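Local coordinates for protein CurJ (Moorea producens 3L, PDB 5TZ6) that probably catalyses a vinylogous dehydration as the dehydratase domain of a polyketide synthase module in curacin biosynthesis, at residues F66-C71 with L139-A144; D246-Y251 with L288-I293. The protein carries 1 engineered substitution. All coordinates share one frame; numbering follows the deposited sequence.

Both contacts belong to one antiparallel arrangement, in which strand 71-77 lies between strand 132-141 and strand 239-250, and strand 288-300 follows on the far side of 239-250. Contact 1 joins 66-71 to 139-144 at one end of these strands. Contact 2 pairs 246-251 with 288-293. Their centres are about 11 Å apart. They meet where Cys71 O lies 2.9 Å from Phe250 N, a probable hydrogen bond, and where Glu70 CG packs 3.3 Å from Tyr251 O. The pocket that holds (2E,5R)-5-hydroxy-2-methylhept-2-enoic acid is lined by other residues, such as Asp219 and Pro242. The side chain of Phe248 in contact 2 is about 12 Å from this ligand.

Contact 1: residues F66-C71 with L139-A144; sequences FAATEC and LSVANA
Val141 lays its CG2 methyl over the centre of one face of the Phe66 ring. This is a CH-pi contact: CG2 is 3.5 Å from the ring centroid and 13° off the ring normal. The methyl lies anti to the carbonyl carbon of Val141, and its sister CG1 lies 3.4 Å from Glu70 O and 3.9 Å from Ala68 CB. The two methyls thus reach three residues, Phe66, Ala68 and Glu70. The CE2 and CZ end of the Phe66 ring reaches back to Leu139, with CE2 4.2 Å from Leu139 CG and CZ near Leu139 O at the ring edge. Cys71 and Val141 form an antiparallel non-hydrogen-bonded pair, CA to CA 4.2 Å. Cys71 CB lies 3.4 Å from Ser140 O, while its side chain also meets Leu59 and Ala62 of helix 51-65.

Farther out the contact turns polar. Ala142 N donates to Glu70 O at 3.1 Å. The N-H points well at the oxygen, but the donor stands above the carbonyl plane by 53°. The Glu70 chain bends at chi2 (88°), and its OE2 comes 4.0 Å from Ala144 CB. Ser140 OG is hydrogen-bonded to Gln72 NE2.

The single backbone bond sets the register at Glu70 and Ala142. It is likely to contribute less than the Phe66-Val141 packing, so 66-71 is probably held to the end of strand 132-141 and the residues just after it chiefly by apolar contact.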
ATOM      1  N   PHE A  66      14.248  -2.301   9.051  1.00 73.75           N
ATOM      2  CA  PHE A  66      15.389  -2.935   9.692  1.00 77.14           C
ATOM      3  C   PHE A  66      14.985  -3.520  11.044  1.00 80.21           C
ATOM      4  O   PHE A  66      13.988  -3.121  11.651  1.00 82.77           O
ATOM      5  CB  PHE A  66      16.534  -1.936   9.871  1.00 83.12           C
ATOM      6  CG  PHE A  66      17.107  -1.428   8.574  1.00 80.45           C
ATOM      7  CD1 PHE A  66      17.360  -2.296   7.525  1.00 78.56           C
ATOM      8  CD2 PHE A  66      17.383  -0.078   8.402  1.00 73.95           C
ATOM      9  CE1 PHE A  66      17.886  -1.830   6.332  1.00 78.45           C
ATOM     10  CE2 PHE A  66      17.905   0.392   7.211  1.00 70.50           C
ATOM     11  CZ  PHE A  66      18.156  -0.483   6.177  1.00 72.68           C
ATOM     12  N   ALA A  67      15.766  -4.497  11.507  1.00 88.86           N
ATOM     13  CA  ALA A  67      15.561  -5.011  12.857  1.00 93.13           C
ATOM     14  C   ALA A  67      16.273  -4.172  13.913  1.00 94.35           C
ATOM     15  O   ALA A  67      15.811  -4.104  15.057  1.00105.05           O
ATOM     16  CB  ALA A  67      16.023  -6.467  12.943  1.00 99.87           C
ATOM     17  N   ALA A  68      17.380  -3.528  13.553  1.00 89.07           N
ATOM     18  CA  ALA A  68      18.172  -2.732  14.479  1.00 80.90           C
ATOM     19  C   ALA A  68      17.635  -1.302  14.581  1.00 85.63           C
ATOM     20  O   ALA A  68      16.808  -0.853  13.783  1.00 89.43           O
ATOM     21  CB  ALA A  68      19.642  -2.726  14.053  1.00 78.80           C
ATOM     22  N   THR A  69      18.125  -0.582  15.590  1.00 92.17           N
ATOM     23  CA  THR A  69      17.689   0.780  15.876  1.00 82.26           C
ATOM     24  C   THR A  69      18.603   1.840  15.273  1.00 73.50           C
ATOM     25  O   THR A  69      18.119   2.889  14.837  1.00 74.63           O
ATOM     26  CB  THR A  69      17.589   1.003  17.392  1.00 83.22           C
ATOM     27  OG1 THR A  69      17.195   2.355  17.653  1.00 88.36           O
ATOM     28  CG2 THR A  69      18.928   0.749  18.057  1.00 79.79           C
ATOM     29  N   GLU A  70      19.916   1.601  15.255  1.00 67.20           N
ATOM     30  CA  GLU A  70      20.855   2.556  14.680  1.00 66.58           C
ATOM     31  C   GLU A  70      20.833   2.445  13.162  1.00 69.08           C
ATOM     32  O   GLU A  70      20.903   1.341  12.613  1.00 74.67           O
ATOM     33  CB  GLU A  70      22.278   2.297  15.183  1.00 67.39           C
ATOM     34  CG  GLU A  70      22.498   2.498  16.678  1.00 84.68           C
ATOM     35  CD  GLU A  70      22.221   1.246  17.493  1.00 98.00           C
ATOM     36  OE1 GLU A  70      22.055   0.160  16.897  1.00 96.74           O
ATOM     37  OE2 GLU A  70      22.177   1.351  18.737  1.00108.89           O
ATOM     38  N   CYS A  71      20.733   3.580  12.479  1.00 61.41           N
ATOM     39  CA  CYS A  71      20.826   3.554  11.029  1.00 66.20           C
ATOM     40  C   CYS A  71      21.380   4.880  10.526  1.00 54.47           C
ATOM     41  O   CYS A  71      21.526   5.849  11.274  1.00 56.26           O
ATOM     42  CB  CYS A  71      19.476   3.232  10.391  1.00 76.85           C
ATOM     43  SG  CYS A  71      18.355   4.596  10.392  1.00 74.13           S
ATOM     44  N   LEU A 139      20.361   4.536   2.325  1.00 51.03           N
ATOM     45  CA  LEU A 139      19.819   4.233   3.644  1.00 54.15           C
ATOM     46  C   LEU A 139      20.287   2.851   4.060  1.00 60.28           C
ATOM     47  O   LEU A 139      20.056   1.881   3.336  1.00 59.82           O
ATOM     48  CB  LEU A 139      18.290   4.297   3.617  1.00 60.65           C
ATOM     49  CG  LEU A 139      17.507   3.805   4.826  1.00 68.58           C
ATOM     50  CD1 LEU A 139      17.802   4.685   6.024  1.00 78.88           C
ATOM     51  CD2 LEU A 139      16.024   3.799   4.492  1.00 65.20           C
ATOM     52  N   SER A 140      20.926   2.747   5.220  1.00 50.46           N
ATOM     53  CA  SER A 140      21.420   1.443   5.632  1.00 53.61           C
ATOM     54  C   SER A 140      21.530   1.397   7.146  1.00 60.33           C
ATOM     55  O   SER A 140      21.503   2.424   7.824  1.00 56.46           O
ATOM     56  CB  SER A 140      22.786   1.126   5.016  1.00 62.44           C
ATOM     57  OG  SER A 140      23.794   1.971   5.552  1.00 67.60           O
ATOM     58  N   VAL A 141      21.693   0.179   7.666  1.00 58.56           N
ATOM     59  CA  VAL A 141      21.896   0.023   9.097  1.00 62.38           C
ATOM     60  C   VAL A 141      23.243   0.625   9.484  1.00 64.05           C
ATOM     61  O   VAL A 141      24.136   0.828   8.653  1.00 76.58           O
ATOM     62  CB  VAL A 141      21.804  -1.457   9.507  1.00 70.46           C
ATOM     63  CG1 VAL A 141      21.771  -1.592  11.021  1.00 77.27           C
ATOM     64  CG2 VAL A 141      20.574  -2.100   8.890  1.00 67.62           C
ATOM     65  N   ALA A 142      23.373   0.955  10.760  1.00 79.75           N
ATOM     66  CA  ALA A 142      24.622   1.455  11.296  1.00 82.50           C
ATOM     67  C   ALA A 142      24.858   0.780  12.636  1.00 91.54           C
ATOM     68  O   ALA A 142      24.037  -0.012  13.111  1.00 95.43           O
ATOM     69  CB  ALA A 142      24.603   2.980  11.434  1.00 81.19           C
ATOM     70  N   ASN A 143      25.995   1.086  13.240  1.00 95.46           N
ATOM     71  CA  ASN A 143      26.377   0.569  14.543  1.00113.55           C
ATOM     72  C   ASN A 143      26.445   1.703  15.558  1.00107.94           C
ATOM     73  O   ASN A 143      26.443   2.889  15.209  1.00 97.07           O
ATOM     74  CB  ASN A 143      27.709  -0.182  14.461  1.00123.79           C
ATOM     75  CG  ASN A 143      28.662   0.443  13.469  1.00118.20           C
ATOM     76  OD1 ASN A 143      29.225   1.507  13.715  1.00110.13           O
ATOM     77  ND2 ASN A 143      28.845  -0.218  12.327  1.00117.48           N
ATOM     78  N   ALA A 144      26.484   1.322  16.830  1.00111.60           N
ATOM     79  CA  ALA A 144      26.546   2.297  17.905  1.00120.29           C
ATOM     80  C   ALA A 144      27.956   2.862  18.010  1.00129.65           C
ATOM     81  O   ALA A 144      28.941   2.190  17.697  1.00137.58           O
ATOM     82  CB  ALA A 144      26.128   1.667  19.233  1.00126.59           C
TER

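Contact 2: residues D246-Y251 with L288-I293; sequences DKFTFY and LVAQVI
Thr249 and Gln291 exchange two backbone hydrogen bonds: Thr249 N to Gln291 O at 2.8 Å, and Gln291 N to Thr249 O. Lys247 and Ile293 form the second such pair. Tyr251 N gives a fifth bond to Val289 O, 3.1 Å long, with the donor tilted 32° from the carbonyl plane. CA-H...O contacts lie between the bonds, among them Ala290 CA to Thr249 O at 3.1 Å.

The strands run antiparallel at 174°, with axes 4.8 Å apart. They belong to the hotdog sheets; such dehydratases have a double-hotdog fold. Asp246 and Lys247 both face Ile293, a classic beta bulge where the strand turns a corner.

Apolar contacts form two groups. Phe248, Phe250, Ala290 and Val292 share one face, where Ile55 and Leu59 of helix 51-65 meet the two phenylalanines. Phe248 CD2 meets Val292 CG2 at 3.3 Å, and CZ approaches Ala290 CB. The other group surrounds Tyr251, whose CG lies anti to the carbonyl carbon (chi1 -62°), near Leu288 O. Its ring has Thr249 CG2 over one face, toward the rim. Gln291 CB sits at the ring edge in plane, and Tyr251 CE2 lies 3.9 Å from Leu288 CD2.

Tyr251 OH is hydrogen-bonded to Glu145 OE2. An alanine at Tyr251 would probably open a gap beside Leu288 and Gln291 CB and leave Glu145 without its hydroxyl partner. Gln291 OE1 accepts from Gln280 NE2 on strand 274-282.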
ATOM      1  N   ASP A 246      26.172  14.667   3.938  1.00 46.10           N
ATOM      2  CA  ASP A 246      26.995  13.493   3.665  1.00 67.28           C
ATOM      3  C   ASP A 246      26.513  12.282   4.458  1.00 64.28           C
ATOM      4  O   ASP A 246      26.306  11.207   3.887  1.00 59.83           O
ATOM      5  CB  ASP A 246      28.468  13.793   3.945  1.00 80.23           C
ATOM      6  CG  ASP A 246      29.035  14.839   3.000  1.00 96.02           C
ATOM      7  OD1 ASP A 246      28.526  14.943   1.863  1.00103.10           O
ATOM      8  OD2 ASP A 246      29.983  15.556   3.390  1.00104.45           O
ATOM      9  N   LYS A 247      26.313  12.428   5.770  1.00 59.51           N
ATOM     10  CA  LYS A 247      25.812  11.294   6.539  1.00 60.54           C
ATOM     11  C   LYS A 247      25.044  11.744   7.775  1.00 54.94           C
ATOM     12  O   LYS A 247      25.550  12.530   8.576  1.00 51.56           O
ATOM     13  CB  LYS A 247      26.963  10.373   6.952  1.00 56.56           C
ATOM     14  CG  LYS A 247      26.515   9.165   7.755  1.00 67.05           C
ATOM     15  CD  LYS A 247      27.622   8.143   7.860  1.00 73.57           C
ATOM     16  CE  LYS A 247      28.804   8.711   8.620  1.00 83.04           C
ATOM     17  NZ  LYS A 247      29.983   7.806   8.546  1.00101.98           N
ATOM     18  N   PHE A 248      23.840  11.207   7.945  1.00 47.48           N
ATOM     19  CA  PHE A 248      23.014  11.428   9.124  1.00 45.08           C
ATOM     20  C   PHE A 248      22.820  10.093   9.837  1.00 46.22           C
ATOM     21  O   PHE A 248      22.251   9.160   9.267  1.00 53.01           O
ATOM     22  CB  PHE A 248      21.663  12.021   8.722  1.00 43.54           C
ATOM     23  CG  PHE A 248      20.788  12.397   9.885  1.00 54.42           C
ATOM     24  CD1 PHE A 248      20.212  11.425  10.685  1.00 56.21           C
ATOM     25  CD2 PHE A 248      20.516  13.728  10.158  1.00 61.92           C
ATOM     26  CE1 PHE A 248      19.406  11.771  11.749  1.00 63.83           C
ATOM     27  CE2 PHE A 248      19.705  14.084  11.220  1.00 64.18           C
ATOM     28  CZ  PHE A 248      19.150  13.101  12.018  1.00 64.37           C
ATOM     29  N   THR A 249      23.245  10.011  11.090  1.00 45.06           N
ATOM     30  CA  THR A 249      23.149   8.779  11.859  1.00 59.43           C
ATOM     31  C   THR A 249      22.190   8.963  13.026  1.00 55.14           C
ATOM     32  O   THR A 249      22.337   9.899  13.822  1.00 50.28           O
ATOM     33  CB  THR A 249      24.521   8.327  12.365  1.00 57.30           C
ATOM     34  OG1 THR A 249      25.437   8.264  11.267  1.00 61.71           O
ATOM     35  CG2 THR A 249      24.422   6.953  13.024  1.00 61.18           C
ATOM     36  N   PHE A 250      21.204   8.077  13.100  1.00 48.62           N
ATOM     37  CA  PHE A 250      20.291   7.971  14.224  1.00 51.38           C
ATOM     38  C   PHE A 250      20.719   6.779  15.071  1.00 60.12           C
ATOM     39  O   PHE A 250      20.783   5.649  14.572  1.00 65.91           O
ATOM     40  CB  PHE A 250      18.855   7.799  13.732  1.00 55.00           C
ATOM     41  CG  PHE A 250      17.868   7.460  14.817  1.00 60.36           C
ATOM     42  CD1 PHE A 250      17.457   8.417  15.739  1.00 60.27           C
ATOM     43  CD2 PHE A 250      17.351   6.179  14.914  1.00 62.75           C
ATOM     44  CE1 PHE A 250      16.539   8.092  16.733  1.00 63.82           C
ATOM     45  CE2 PHE A 250      16.440   5.849  15.907  1.00 67.28           C
ATOM     46  CZ  PHE A 250      16.035   6.807  16.817  1.00 67.57           C
ATOM     47  N   TYR A 251      21.023   7.037  16.344  1.00 55.75           N
ATOM     48  CA  TYR A 251      21.463   6.008  17.282  1.00 63.53           C
ATOM     49  C   TYR A 251      20.305   5.455  18.110  1.00 59.06           C
ATOM     50  O   TYR A 251      20.050   4.249  18.094  1.00 70.51           O
ATOM     51  CB  TYR A 251      22.565   6.572  18.189  1.00 66.62           C
ATOM     52  CG  TYR A 251      23.797   6.983  17.418  1.00 70.85           C
ATOM     53  CD1 TYR A 251      24.789   6.060  17.119  1.00 81.43           C
ATOM     54  CD2 TYR A 251      23.954   8.284  16.963  1.00 70.64           C
ATOM     55  CE1 TYR A 251      25.912   6.423  16.404  1.00 85.18           C
ATOM     56  CE2 TYR A 251      25.076   8.661  16.244  1.00 72.88           C
ATOM     57  CZ  TYR A 251      26.050   7.728  15.969  1.00 78.27           C
ATOM     58  OH  TYR A 251      27.166   8.094  15.257  1.00 75.89           O
ATOM     59  N   LEU A 288      24.943   9.888  22.765  1.00 84.60           N
ATOM     60  CA  LEU A 288      24.742  10.481  21.451  1.00 70.69           C
ATOM     61  C   LEU A 288      23.415  10.002  20.871  1.00 68.25           C
ATOM     62  O   LEU A 288      23.188   8.799  20.724  1.00 76.82           O
ATOM     63  CB  LEU A 288      25.909  10.109  20.542  1.00 70.05           C
ATOM     64  CG  LEU A 288      26.238  10.967  19.325  1.00 79.25           C
ATOM     65  CD1 LEU A 288      26.365  12.436  19.704  1.00 74.57           C
ATOM     66  CD2 LEU A 288      27.532  10.456  18.715  1.00 82.71           C
ATOM     67  N   VAL A 289      22.528  10.944  20.573  1.00 62.46           N
ATOM     68  CA  VAL A 289      21.228  10.634  19.986  1.00 65.54           C
ATOM     69  C   VAL A 289      21.298  10.598  18.460  1.00 65.95           C
ATOM     70  O   VAL A 289      20.738   9.702  17.824  1.00 72.07           O
ATOM     71  CB  VAL A 289      20.187  11.663  20.480  1.00 68.42           C
ATOM     72  CG1 VAL A 289      18.975  11.690  19.560  1.00 58.98           C
ATOM     73  CG2 VAL A 289      19.775  11.360  21.920  1.00 70.63           C
ATOM     74  N   ALA A 290      21.979  11.562  17.849  1.00 60.71           N
ATOM     75  CA  ALA A 290      22.055  11.644  16.397  1.00 59.21           C
ATOM     76  C   ALA A 290      23.287  12.454  16.036  1.00 54.89           C
ATOM     77  O   ALA A 290      23.769  13.274  16.825  1.00 53.32           O
ATOM     78  CB  ALA A 290      20.794  12.274  15.790  1.00 42.54           C
ATOM     79  N   GLN A 291      23.778  12.236  14.822  1.00 50.81           N
ATOM     80  CA  GLN A 291      24.988  12.907  14.373  1.00 61.74           C
ATOM     81  C   GLN A 291      24.887  13.216  12.889  1.00 55.48           C
ATOM     82  O   GLN A 291      24.363  12.413  12.115  1.00 50.97           O
ATOM     83  CB  GLN A 291      26.227  12.049  14.637  1.00 60.99           C
ATOM     84  CG  GLN A 291      27.529  12.769  14.374  1.00 66.25           C
ATOM     85  CD  GLN A 291      28.733  11.923  14.713  1.00 71.07           C
ATOM     86  OE1 GLN A 291      29.675  12.388  15.352  1.00 83.78           O
ATOM     87  NE2 GLN A 291      28.708  10.669  14.280  1.00 68.54           N
ATOM     88  N   VAL A 292      25.383  14.384  12.497  1.00 58.30           N
ATOM     89  CA  VAL A 292      25.336  14.832  11.111  1.00 49.78           C
ATOM     90  C   VAL A 292      26.744  15.210  10.694  1.00 53.46           C
ATOM     91  O   VAL A 292      27.366  16.085  11.313  1.00 48.64           O
ATOM     92  CB  VAL A 292      24.383  16.020  10.916  1.00 49.61           C
ATOM     93  CG1 VAL A 292      24.430  16.506   9.465  1.00 44.89           C
ATOM     94  CG2 VAL A 292      22.977  15.637  11.324  1.00 47.96           C
ATOM     95  N   ILE A 293      27.235  14.574   9.637  1.00 52.78           N
ATOM     96  CA  ILE A 293      28.556  14.827   9.083  1.00 52.13           C
ATOM     97  C   ILE A 293      28.366  15.385   7.684  1.00 53.27           C
ATOM     98  O   ILE A 293      27.639  14.800   6.869  1.00 54.88           O
ATOM     99  CB  ILE A 293      29.408  13.543   9.041  1.00 57.22           C
ATOM    100  CG1 ILE A 293      29.660  13.018  10.454  1.00 60.77           C
ATOM    101  CG2 ILE A 293      30.731  13.800   8.329  1.00 52.35           C
ATOM    102  CD1 ILE A 293      30.576  13.890  11.267  1.00 67.81           C
TER